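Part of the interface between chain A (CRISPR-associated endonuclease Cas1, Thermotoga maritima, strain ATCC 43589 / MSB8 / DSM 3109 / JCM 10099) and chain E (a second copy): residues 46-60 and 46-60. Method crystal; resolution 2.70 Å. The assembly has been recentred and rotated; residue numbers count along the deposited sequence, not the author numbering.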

ATOM      1  N   LYS A  46       5.268 -13.486  12.288  1.00 62.59           N
ATOM      2  CA  LYS A  46       4.256 -13.171  13.294  1.00 58.56           C
ATOM      3  C   LYS A  46       4.880 -13.067  14.683  1.00 61.25           C
ATOM      4  O   LYS A  46       5.448 -14.034  15.196  1.00 66.78           O
ATOM      5  N   VAL A  47       4.762 -11.885  15.283  1.00 61.15           N
ATOM      6  CA  VAL A  47       5.410 -11.594  16.562  1.00 63.01           C
ATOM      7  C   VAL A  47       4.449 -11.638  17.749  1.00 62.05           C
ATOM      8  O   VAL A  47       3.576 -10.779  17.881  1.00 64.82           O
ATOM      9  N   PHE A  48       4.584 -12.665  18.584  1.00 62.30           N
ATOM     10  CA  PHE A  48       3.808 -12.762  19.822  1.00 69.73           C
ATOM     11  C   PHE A  48       4.564 -12.291  21.065  1.00 71.84           C
ATOM     12  O   PHE A  48       3.973 -12.116  22.132  1.00 70.50           O
ATOM     13  N   GLY A  49       5.865 -12.067  20.920  1.00 74.30           N
ATOM     14  CA  GLY A  49       6.701 -11.739  22.059  1.00 79.81           C
ATOM     15  C   GLY A  49       6.898 -10.246  22.200  1.00 84.34           C
ATOM     16  O   GLY A  49       6.366  -9.470  21.409  1.00 86.69           O
ATOM     17  N   GLU A  50       7.661  -9.838  23.207  1.00 84.69           N
ATOM     18  CA  GLU A  50       7.991  -8.429  23.367  1.00 79.85           C
ATOM     19  C   GLU A  50       9.311  -8.150  22.662  1.00 74.86           C
ATOM     20  O   GLU A  50      10.358  -8.648  23.068  1.00 83.54           O
ATOM     21  N   VAL A  51       9.255  -7.364  21.591  1.00 64.54           N
ATOM     22  CA  VAL A  51      10.439  -7.128  20.773  1.00 67.51           C
ATOM     23  C   VAL A  51      10.729  -5.646  20.538  1.00 69.51           C
ATOM     24  O   VAL A  51       9.818  -4.837  20.346  1.00 61.02           O
ATOM     25  N   ASP A  52      12.015  -5.309  20.561  1.00 75.49           N
ATOM     26  CA  ASP A  52      12.496  -4.000  20.134  1.00 80.19           C
ATOM     27  C   ASP A  52      13.061  -4.138  18.724  1.00 72.96           C
ATOM     28  O   ASP A  52      13.615  -5.178  18.378  1.00 71.87           O
ATOM     29  N   LEU A  53      12.909  -3.098  17.909  1.00 70.16           N
ATOM     30  CA  LEU A  53      13.456  -3.097  16.553  1.00 67.19           C
ATOM     31  C   LEU A  53      13.704  -1.670  16.065  1.00 64.42           C
ATOM     32  O   LEU A  53      13.198  -0.712  16.645  1.00 62.34           O
ATOM     33  N   ASN A  54      14.490  -1.526  15.005  1.00 68.27           N
ATOM     34  CA  ASN A  54      14.705  -0.214  14.405  1.00 61.52           C
ATOM     35  C   ASN A  54      14.179  -0.154  12.974  1.00 56.11           C
ATOM     36  O   ASN A  54      13.701  -1.155  12.443  1.00 56.09           O
ATOM     37  N   LYS A  55      14.286   1.017  12.351  1.00 56.87           N
ATOM     38  CA  LYS A  55      13.777   1.210  10.998  1.00 52.52           C
ATOM     39  C   LYS A  55      14.615   0.439   9.986  1.00 57.49           C
ATOM     40  O   LYS A  55      14.097  -0.044   8.983  1.00 64.36           O
ATOM     41  N   ARG A  56      15.911   0.317  10.255  1.00 61.98           N
ATOM     42  CA  ARG A  56      16.796  -0.399   9.347  1.00 63.14           C
ATOM     43  C   ARG A  56      16.342  -1.846   9.217  1.00 63.90           C
ATOM     44  O   ARG A  56      16.429  -2.439   8.142  1.00 66.33           O
ATOM     45  N   PHE A  57      15.844  -2.406  10.313  1.00 62.63           N
ATOM     46  CA  PHE A  57      15.290  -3.750  10.282  1.00 56.98           C
ATOM     47  C   PHE A  57      14.068  -3.816   9.376  1.00 54.10           C
ATOM     48  O   PHE A  57      13.871  -4.797   8.663  1.00 51.59           O
ATOM     49  N   LEU A  58      13.247  -2.769   9.411  1.00 53.44           N
ATOM     50  CA  LEU A  58      12.052  -2.711   8.573  1.00 53.03           C
ATOM     51  C   LEU A  58      12.411  -2.524   7.101  1.00 49.64           C
ATOM     52  O   LEU A  58      11.754  -3.090   6.224  1.00 47.16           O
ATOM     53  N   GLU A  59      13.448  -1.729   6.838  1.00 50.81           N
ATOM     54  CA  GLU A  59      13.936  -1.534   5.476  1.00 50.80           C
ATOM     55  C   GLU A  59      14.360  -2.875   4.904  1.00 57.81           C
ATOM     56  O   GLU A  59      14.115  -3.170   3.731  1.00 61.35           O
ATOM     57  N   PHE A  60      14.986  -3.685   5.753  1.00 54.10           N
ATOM     58  CA  PHE A  60      15.430  -5.020   5.373  1.00 58.04           C
ATOM     59  C   PHE A  60      14.248  -5.915   5.033  1.00 55.94           C
ATOM     60  O   PHE A  60      14.247  -6.583   3.996  1.00 57.68           O
TER
ATOM     61  N   LYS E  46       4.791  10.095   9.966  1.00 36.91           N
ATOM     62  CA  LYS E  46       5.765   9.783   8.922  1.00 36.30           C
ATOM     63  C   LYS E  46       7.208   9.911   9.430  1.00 42.43           C
ATOM     64  O   LYS E  46       7.670  11.006   9.755  1.00 45.19           O
ATOM     65  N   VAL E  47       7.920   8.788   9.466  1.00 44.83           N
ATOM     66  CA  VAL E  47       9.267   8.723  10.026  1.00 51.03           C
ATOM     67  C   VAL E  47      10.362   8.725   8.961  1.00 51.56           C
ATOM     68  O   VAL E  47      10.503   7.767   8.206  1.00 53.22           O
ATOM     69  N   PHE E  48      11.111   9.817   8.872  1.00 47.37           N
ATOM     70  CA  PHE E  48      12.260   9.870   7.975  1.00 48.88           C
ATOM     71  C   PHE E  48      13.615   9.603   8.641  1.00 56.46           C
ATOM     72  O   PHE E  48      14.629   9.415   7.961  1.00 51.22           O
ATOM     73  N   GLY E  49      13.636   9.581   9.967  1.00 58.18           N
ATOM     74  CA  GLY E  49      14.891   9.439  10.675  1.00 54.78           C
ATOM     75  C   GLY E  49      15.181   7.982  10.941  1.00 58.94           C
ATOM     76  O   GLY E  49      14.399   7.114  10.566  1.00 58.14           O
ATOM     77  N   GLU E  50      16.305   7.705  11.591  1.00 64.80           N
ATOM     78  CA  GLU E  50      16.571   6.355  12.051  1.00 70.13           C
ATOM     79  C   GLU E  50      16.000   6.224  13.459  1.00 69.76           C
ATOM     80  O   GLU E  50      16.479   6.861  14.392  1.00 74.81           O
ATOM     81  N   VAL E  51      14.968   5.402  13.610  1.00 62.81           N
ATOM     82  CA  VAL E  51      14.289   5.292  14.895  1.00 59.92           C
ATOM     83  C   VAL E  51      14.316   3.883  15.471  1.00 58.30           C
ATOM     84  O   VAL E  51      14.319   2.895  14.740  1.00 51.53           O
ATOM     85  N   ASP E  52      14.352   3.810  16.798  1.00 63.11           N
ATOM     86  CA  ASP E  52      14.128   2.559  17.513  1.00 67.77           C
ATOM     87  C   ASP E  52      12.725   2.574  18.106  1.00 64.55           C
ATOM     88  O   ASP E  52      12.240   3.618  18.541  1.00 63.78           O
ATOM     89  N   LEU E  53      12.076   1.418  18.114  1.00 63.98           N
ATOM     90  CA  LEU E  53      10.782   1.276  18.768  1.00 61.48           C
ATOM     91  C   LEU E  53      10.569  -0.175  19.178  1.00 66.31           C
ATOM     92  O   LEU E  53      11.269  -1.070  18.708  1.00 72.06           O
ATOM     93  N   ASN E  54       9.621  -0.402  20.078  1.00 69.87           N
ATOM     94  CA  ASN E  54       9.249  -1.760  20.446  1.00 65.67           C
ATOM     95  C   ASN E  54       7.772  -2.032  20.185  1.00 63.52           C
ATOM     96  O   ASN E  54       7.048  -1.165  19.691  1.00 64.51           O
ATOM     97  N   LYS E  55       7.333  -3.242  20.506  1.00 61.84           N
ATOM     98  CA  LYS E  55       5.957  -3.636  20.246  1.00 65.72           C
ATOM     99  C   LYS E  55       4.972  -2.862  21.123  1.00 68.29           C
ATOM    100  O   LYS E  55       3.842  -2.604  20.712  1.00 68.71           O
ATOM    101  N   ARG E  56       5.405  -2.484  22.323  1.00 68.74           N
ATOM    102  CA  ARG E  56       4.545  -1.743  23.242  1.00 68.13           C
ATOM    103  C   ARG E  56       4.171  -0.379  22.668  1.00 59.88           C
ATOM    104  O   ARG E  56       3.064   0.114  22.881  1.00 59.17           O
ATOM    105  N   PHE E  57       5.099   0.223  21.931  1.00 57.63           N
ATOM    106  CA  PHE E  57       4.836   1.481  21.245  1.00 51.86           C
ATOM    107  C   PHE E  57       3.845   1.283  20.099  1.00 57.45           C
ATOM    108  O   PHE E  57       2.960   2.112  19.886  1.00 59.90           O
ATOM    109  N   LEU E  58       4.006   0.186  19.360  1.00 55.45           N
ATOM    110  CA  LEU E  58       3.076  -0.157  18.287  1.00 56.02           C
ATOM    111  C   LEU E  58       1.686  -0.447  18.857  1.00 57.70           C
ATOM    112  O   LEU E  58       0.671  -0.084  18.261  1.00 56.87           O
ATOM    113  N   GLU E  59       1.650  -1.097  20.017  1.00 52.98           N
ATOM    114  CA  GLU E  59       0.390  -1.349  20.708  1.00 54.04           C
ATOM    115  C   GLU E  59      -0.300  -0.038  21.064  1.00 57.24           C
ATOM    116  O   GLU E  59      -1.526   0.054  21.031  1.00 62.10           O
ATOM    117  N   PHE E  60       0.492   0.977  21.394  1.00 55.72           N
ATOM    118  CA  PHE E  60      -0.053   2.282  21.745  1.00 61.80           C
ATOM    119  C   PHE E  60      -0.671   2.962  20.528  1.00 56.45           C
ATOM    120  O   PHE E  60      -1.825   3.385  20.564  1.00 57.42           O
TER

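The two 51-54 strands run antiparallel, their N-to-C directions 161° apart, and pair about A:Leu53 and E:Leu53. Two short backbone bonds fix this register: A:Leu53 N to E:Leu53 O at 2.7 Å (169° at the hydrogen) and E:Leu53 N to A:Leu53 O at 2.8 Å (173°).

The lysines that open the helices cover the most surface, 107 Å² for A:Lys55 and 109 Å² for E:Lys55. Each CA-to-CB bond points toward the other stretch, and both side chains adopt the same t, t, p, t rotamer. The amines end on the opposing loop carbonyls: E:Lys55 NZ donates to A:Gly49 O at 2.5 Å, and A:Lys55 NZ to E:Gly49 O at 2.6 Å. Charge supplements these bonds, through a salt bridge from A:Glu50 OE2 to E:Lys55 NZ at 3.6 Å and a long one from E:Glu50 OE2 to A:Lys55 NZ at 3.9 Å. The aliphatic portion packs against valines; E:Lys55 CD lies 4.2 Å from A:Val47 CG1, and A:Lys55 CB lies 4.2 Å from E:Val51 CG2.

The leucines come next, with 65 Å² covered on A:Leu53 and 63 Å² on E:Leu53. Both are p, p and lie on the same face of the sheet, where their ends come nearer and A:Leu53 CD1 meets E:Leu53 CD1 at 3.8 Å, an apolar contact over the paired backbone.

The aspartates and asparagines occupy the other face. A:Asp52 OD1 accepts a weak bond from E:Asn54 ND2 at 3.4 Å (129°); the reciprocal pair is in contact, with A:Asn54 CB 3.2 Å from E:Asp52 OD1. Both asparagines, chi1 p, also cap their own helices: A:Asn54 OD1 accepts from A:Phe57 N at 2.9 Å, and E:Asn54 OD1 from E:Phe57 N at 3.1 Å.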

ATOM      1  CB  LYS A  46       3.138 -14.213  13.278  1.00 63.25           C
ATOM      2  CG  LYS A  46       2.339 -14.209  11.985  1.00 68.91           C
ATOM      3  CD  LYS A  46       1.325 -15.333  11.949  1.00 78.40           C
ATOM      4  CE  LYS A  46       0.586 -15.379  10.620  1.00 76.00           C
ATOM      5  NZ  LYS A  46       1.497 -15.574   9.464  1.00 72.64           N
ATOM      6  CB  VAL A  47       6.080 -10.209  16.526  1.00 57.26           C
ATOM      7  CG1 VAL A  47       6.626  -9.847  17.898  1.00 67.54           C
ATOM      8  CG2 VAL A  47       7.182 -10.197  15.497  1.00 54.32           C
ATOM      9  CB  PHE A  48       3.321 -14.200  20.005  1.00 68.71           C
ATOM     10  CG  PHE A  48       2.478 -14.684  18.866  1.00 73.28           C
ATOM     11  CD1 PHE A  48       1.122 -14.403  18.822  1.00 73.05           C
ATOM     12  CD2 PHE A  48       3.044 -15.385  17.814  1.00 73.67           C
ATOM     13  CE1 PHE A  48       0.341 -14.829  17.763  1.00 70.31           C
ATOM     14  CE2 PHE A  48       2.267 -15.812  16.755  1.00 71.77           C
ATOM     15  CZ  PHE A  48       0.915 -15.533  16.731  1.00 70.84           C
ATOM     16  CB  GLU A  50       8.064  -8.046  24.849  1.00 82.10           C
ATOM     17  CG  GLU A  50       6.769  -8.307  25.616  1.00 93.65           C
ATOM     18  CD  GLU A  50       5.604  -7.458  25.124  1.00103.37           C
ATOM     19  OE1 GLU A  50       5.845  -6.338  24.623  1.00106.26           O
ATOM     20  OE2 GLU A  50       4.446  -7.918  25.227  1.00108.79           O
ATOM     21  CB  VAL A  51      10.323  -7.833  19.388  1.00 67.77           C
ATOM     22  CG1 VAL A  51      10.301  -9.344  19.553  1.00 69.48           C
ATOM     23  CG2 VAL A  51       9.095  -7.350  18.621  1.00 60.45           C
ATOM     24  CB  ASP A  52      13.572  -3.457  21.086  1.00 95.51           C
ATOM     25  CG  ASP A  52      13.066  -3.259  22.511  1.00111.03           C
ATOM     26  OD1 ASP A  52      12.578  -2.152  22.823  1.00112.76           O
ATOM     27  OD2 ASP A  52      13.173  -4.205  23.324  1.00118.04           O
ATOM     28  CB  LEU A  53      12.515  -3.838  15.596  1.00 70.12           C
ATOM     29  CG  LEU A  53      11.071  -3.337  15.486  1.00 66.26           C
ATOM     30  CD1 LEU A  53      10.936  -2.270  14.410  1.00 60.17           C
ATOM     31  CD2 LEU A  53      10.120  -4.491  15.213  1.00 70.70           C
ATOM     32  CB  ASN A  54      16.187   0.153  14.437  1.00 60.86           C
ATOM     33  CG  ASN A  54      17.061  -0.903  13.793  1.00 63.77           C
ATOM     34  OD1 ASN A  54      16.593  -1.719  13.002  1.00 68.36           O
ATOM     35  ND2 ASN A  54      18.342  -0.894  14.134  1.00 64.99           N
ATOM     36  CB  LYS A  55      13.746   2.699  10.634  1.00 49.34           C
ATOM     37  CG  LYS A  55      13.123   2.996   9.263  1.00 51.70           C
ATOM     38  CD  LYS A  55      13.151   4.488   8.916  1.00 51.88           C
ATOM     39  CE  LYS A  55      14.511   4.911   8.363  1.00 58.26           C
ATOM     40  NZ  LYS A  55      14.607   6.380   8.091  1.00 56.99           N
ATOM     41  CB  ARG A  56      18.251  -0.336   9.818  1.00 58.16           C
ATOM     42  CG  ARG A  56      19.233  -0.190   8.663  1.00 67.73           C
ATOM     43  CD  ARG A  56      20.672  -0.363   9.100  1.00 79.47           C
ATOM     44  NE  ARG A  56      20.905  -1.666   9.714  1.00 90.88           N
ATOM     45  CZ  ARG A  56      21.991  -2.404   9.509  1.00104.05           C
ATOM     46  NH1 ARG A  56      22.947  -1.967   8.700  1.00111.48           N
ATOM     47  NH2 ARG A  56      22.125  -3.579  10.112  1.00107.97           N
ATOM     48  CB  PHE A  57      14.917  -4.225  11.686  1.00 57.20           C
ATOM     49  CG  PHE A  57      14.218  -5.550  11.696  1.00 57.39           C
ATOM     50  CD1 PHE A  57      14.927  -6.718  11.468  1.00 56.18           C
ATOM     51  CD2 PHE A  57      12.851  -5.630  11.919  1.00 57.53           C
ATOM     52  CE1 PHE A  57      14.290  -7.940  11.467  1.00 56.20           C
ATOM     53  CE2 PHE A  57      12.206  -6.855  11.922  1.00 53.42           C
ATOM     54  CZ  PHE A  57      12.926  -8.010  11.695  1.00 54.55           C
ATOM     55  CB  LEU A  58      11.119  -1.586   9.031  1.00 53.14           C
ATOM     56  CG  LEU A  58      10.421  -1.767  10.381  1.00 53.11           C
ATOM     57  CD1 LEU A  58       9.427  -0.646  10.618  1.00 47.72           C
ATOM     58  CD2 LEU A  58       9.729  -3.118  10.455  1.00 51.45           C
ATOM     59  CB  GLU A  59      15.106  -0.547   5.434  1.00 51.71           C
ATOM     60  CG  GLU A  59      14.735   0.909   5.664  1.00 52.71           C
ATOM     61  CD  GLU A  59      15.953   1.819   5.681  1.00 74.36           C
ATOM     62  OE1 GLU A  59      17.069   1.322   5.424  1.00 87.79           O
ATOM     63  OE2 GLU A  59      15.801   3.028   5.956  1.00 80.44           O
ATOM     64  CB  PHE A  60      16.261  -5.647   6.490  1.00 61.00           C
ATOM     65  CG  PHE A  60      16.715  -7.052   6.197  1.00 62.41           C
ATOM     66  CD1 PHE A  60      17.688  -7.293   5.243  1.00 62.55           C
ATOM     67  CD2 PHE A  60      16.175  -8.129   6.887  1.00 64.14           C
ATOM     68  CE1 PHE A  60      18.115  -8.584   4.978  1.00 64.93           C
ATOM     69  CE2 PHE A  60      16.597  -9.422   6.627  1.00 64.37           C
ATOM     70  CZ  PHE A  60      17.568  -9.650   5.672  1.00 63.39           C
TER
ATOM     71  CB  LYS E  46       5.560  10.696   7.712  1.00 35.08           C
ATOM     72  CG  LYS E  46       4.215  10.545   7.007  1.00 41.11           C
ATOM     73  CD  LYS E  46       4.051  11.658   5.977  1.00 50.10           C
ATOM     74  CE  LYS E  46       2.660  11.718   5.358  1.00 48.04           C
ATOM     75  NZ  LYS E  46       1.977  10.396   5.312  1.00 51.37           N
ATOM     76  CB  VAL E  47       9.436   7.457  10.883  1.00 49.25           C
ATOM     77  CG1 VAL E  47      10.872   7.335  11.375  1.00 55.71           C
ATOM     78  CG2 VAL E  47       8.470   7.478  12.036  1.00 47.72           C
ATOM     79  CB  PHE E  48      12.294  11.225   7.281  1.00 54.37           C
ATOM     80  CG  PHE E  48      11.121  11.462   6.387  1.00 48.75           C
ATOM     81  CD1 PHE E  48       9.937  11.953   6.896  1.00 47.78           C
ATOM     82  CD2 PHE E  48      11.202  11.185   5.038  1.00 49.33           C
ATOM     83  CE1 PHE E  48       8.862  12.174   6.080  1.00 46.48           C
ATOM     84  CE2 PHE E  48      10.126  11.404   4.212  1.00 51.16           C
ATOM     85  CZ  PHE E  48       8.953  11.899   4.736  1.00 53.73           C
ATOM     86  CB  GLU E  50      18.071   6.048  12.025  1.00 77.38           C
ATOM     87  CG  GLU E  50      18.681   6.041  10.627  1.00 91.81           C
ATOM     88  CD  GLU E  50      18.157   4.904   9.755  1.00102.21           C
ATOM     89  OE1 GLU E  50      17.680   3.890  10.310  1.00107.07           O
ATOM     90  OE2 GLU E  50      18.225   5.024   8.513  1.00103.93           O
ATOM     91  CB  VAL E  51      12.813   5.745  14.800  1.00 53.83           C
ATOM     92  CG1 VAL E  51      12.728   7.218  14.442  1.00 51.67           C
ATOM     93  CG2 VAL E  51      12.049   4.893  13.800  1.00 47.88           C
ATOM     94  CB  ASP E  52      15.165   2.349  18.622  1.00 74.83           C
ATOM     95  CG  ASP E  52      16.581   2.292  18.096  1.00 90.35           C
ATOM     96  OD1 ASP E  52      16.754   2.194  16.863  1.00 98.62           O
ATOM     97  OD2 ASP E  52      17.523   2.335  18.916  1.00 96.38           O
ATOM     98  CB  LEU E  53       9.646   1.767  17.859  1.00 54.54           C
ATOM     99  CG  LEU E  53       9.472   1.234  16.429  1.00 52.07           C
ATOM    100  CD1 LEU E  53       8.625  -0.026  16.403  1.00 56.91           C
ATOM    101  CD2 LEU E  53       8.845   2.297  15.537  1.00 44.28           C
ATOM    102  CB  ASN E  54       9.592  -2.041  21.911  1.00 64.21           C
ATOM    103  CG  ASN E  54       9.059  -0.988  22.859  1.00 65.18           C
ATOM    104  OD1 ASN E  54       8.128  -0.250  22.542  1.00 70.90           O
ATOM    105  ND2 ASN E  54       9.659  -0.913  24.039  1.00 69.39           N
ATOM    106  CB  LYS E  55       5.789  -5.140  20.457  1.00 71.83           C
ATOM    107  CG  LYS E  55       4.432  -5.662  20.037  1.00 75.44           C
ATOM    108  CD  LYS E  55       4.331  -7.157  20.238  1.00 80.28           C
ATOM    109  CE  LYS E  55       4.038  -7.490  21.685  1.00 82.54           C
ATOM    110  NZ  LYS E  55       3.923  -8.960  21.861  1.00 88.17           N
ATOM    111  CB  ARG E  56       5.216  -1.573  24.606  1.00 73.50           C
ATOM    112  CG  ARG E  56       4.406  -0.721  25.574  1.00 82.73           C
ATOM    113  CD  ARG E  56       5.149  -0.456  26.878  1.00 88.64           C
ATOM    114  NE  ARG E  56       4.469  -1.052  28.027  1.00 97.02           N
ATOM    115  CZ  ARG E  56       3.527  -0.440  28.741  1.00 98.48           C
ATOM    116  NH1 ARG E  56       3.149   0.790  28.426  1.00 94.68           N
ATOM    117  NH2 ARG E  56       2.964  -1.061  29.772  1.00102.48           N
ATOM    118  CB  PHE E  57       6.134   2.087  20.718  1.00 49.05           C
ATOM    119  CG  PHE E  57       5.930   3.294  19.851  1.00 49.07           C
ATOM    120  CD1 PHE E  57       5.689   4.537  20.412  1.00 57.08           C
ATOM    121  CD2 PHE E  57       5.980   3.186  18.471  1.00 49.31           C
ATOM    122  CE1 PHE E  57       5.501   5.652  19.610  1.00 57.15           C
ATOM    123  CE2 PHE E  57       5.794   4.297  17.666  1.00 49.43           C
ATOM    124  CZ  PHE E  57       5.555   5.530  18.234  1.00 52.72           C
ATOM    125  CB  LEU E  58       3.584  -1.359  17.487  1.00 58.96           C
ATOM    126  CG  LEU E  58       4.856  -1.136  16.662  1.00 56.90           C
ATOM    127  CD1 LEU E  58       5.193  -2.358  15.806  1.00 53.18           C
ATOM    128  CD2 LEU E  58       4.725   0.109  15.803  1.00 44.09           C
ATOM    129  CB  GLU E  59       0.618  -2.183  21.971  1.00 55.91           C
ATOM    130  CG  GLU E  59       0.997  -3.627  21.692  1.00 65.94           C
ATOM    131  CD  GLU E  59       1.297  -4.415  22.954  1.00 87.52           C
ATOM    132  OE1 GLU E  59       1.132  -3.861  24.062  1.00 95.45           O
ATOM    133  OE2 GLU E  59       1.704  -5.590  22.835  1.00 96.42           O
ATOM    134  CB  PHE E  60       1.029   3.171  22.354  1.00 60.94           C
ATOM    135  CG  PHE E  60       0.542   4.537  22.735  1.00 58.61           C
ATOM    136  CD1 PHE E  60      -0.189   4.727  23.890  1.00 59.48           C
ATOM    137  CD2 PHE E  60       0.807   5.634  21.930  1.00 54.55           C
ATOM    138  CE1 PHE E  60      -0.637   5.982  24.240  1.00 63.65           C
ATOM    139  CE2 PHE E  60       0.360   6.892  22.276  1.00 55.80           C
ATOM    140  CZ  PHE E  60      -0.362   7.063  23.432  1.00 59.16           C
TER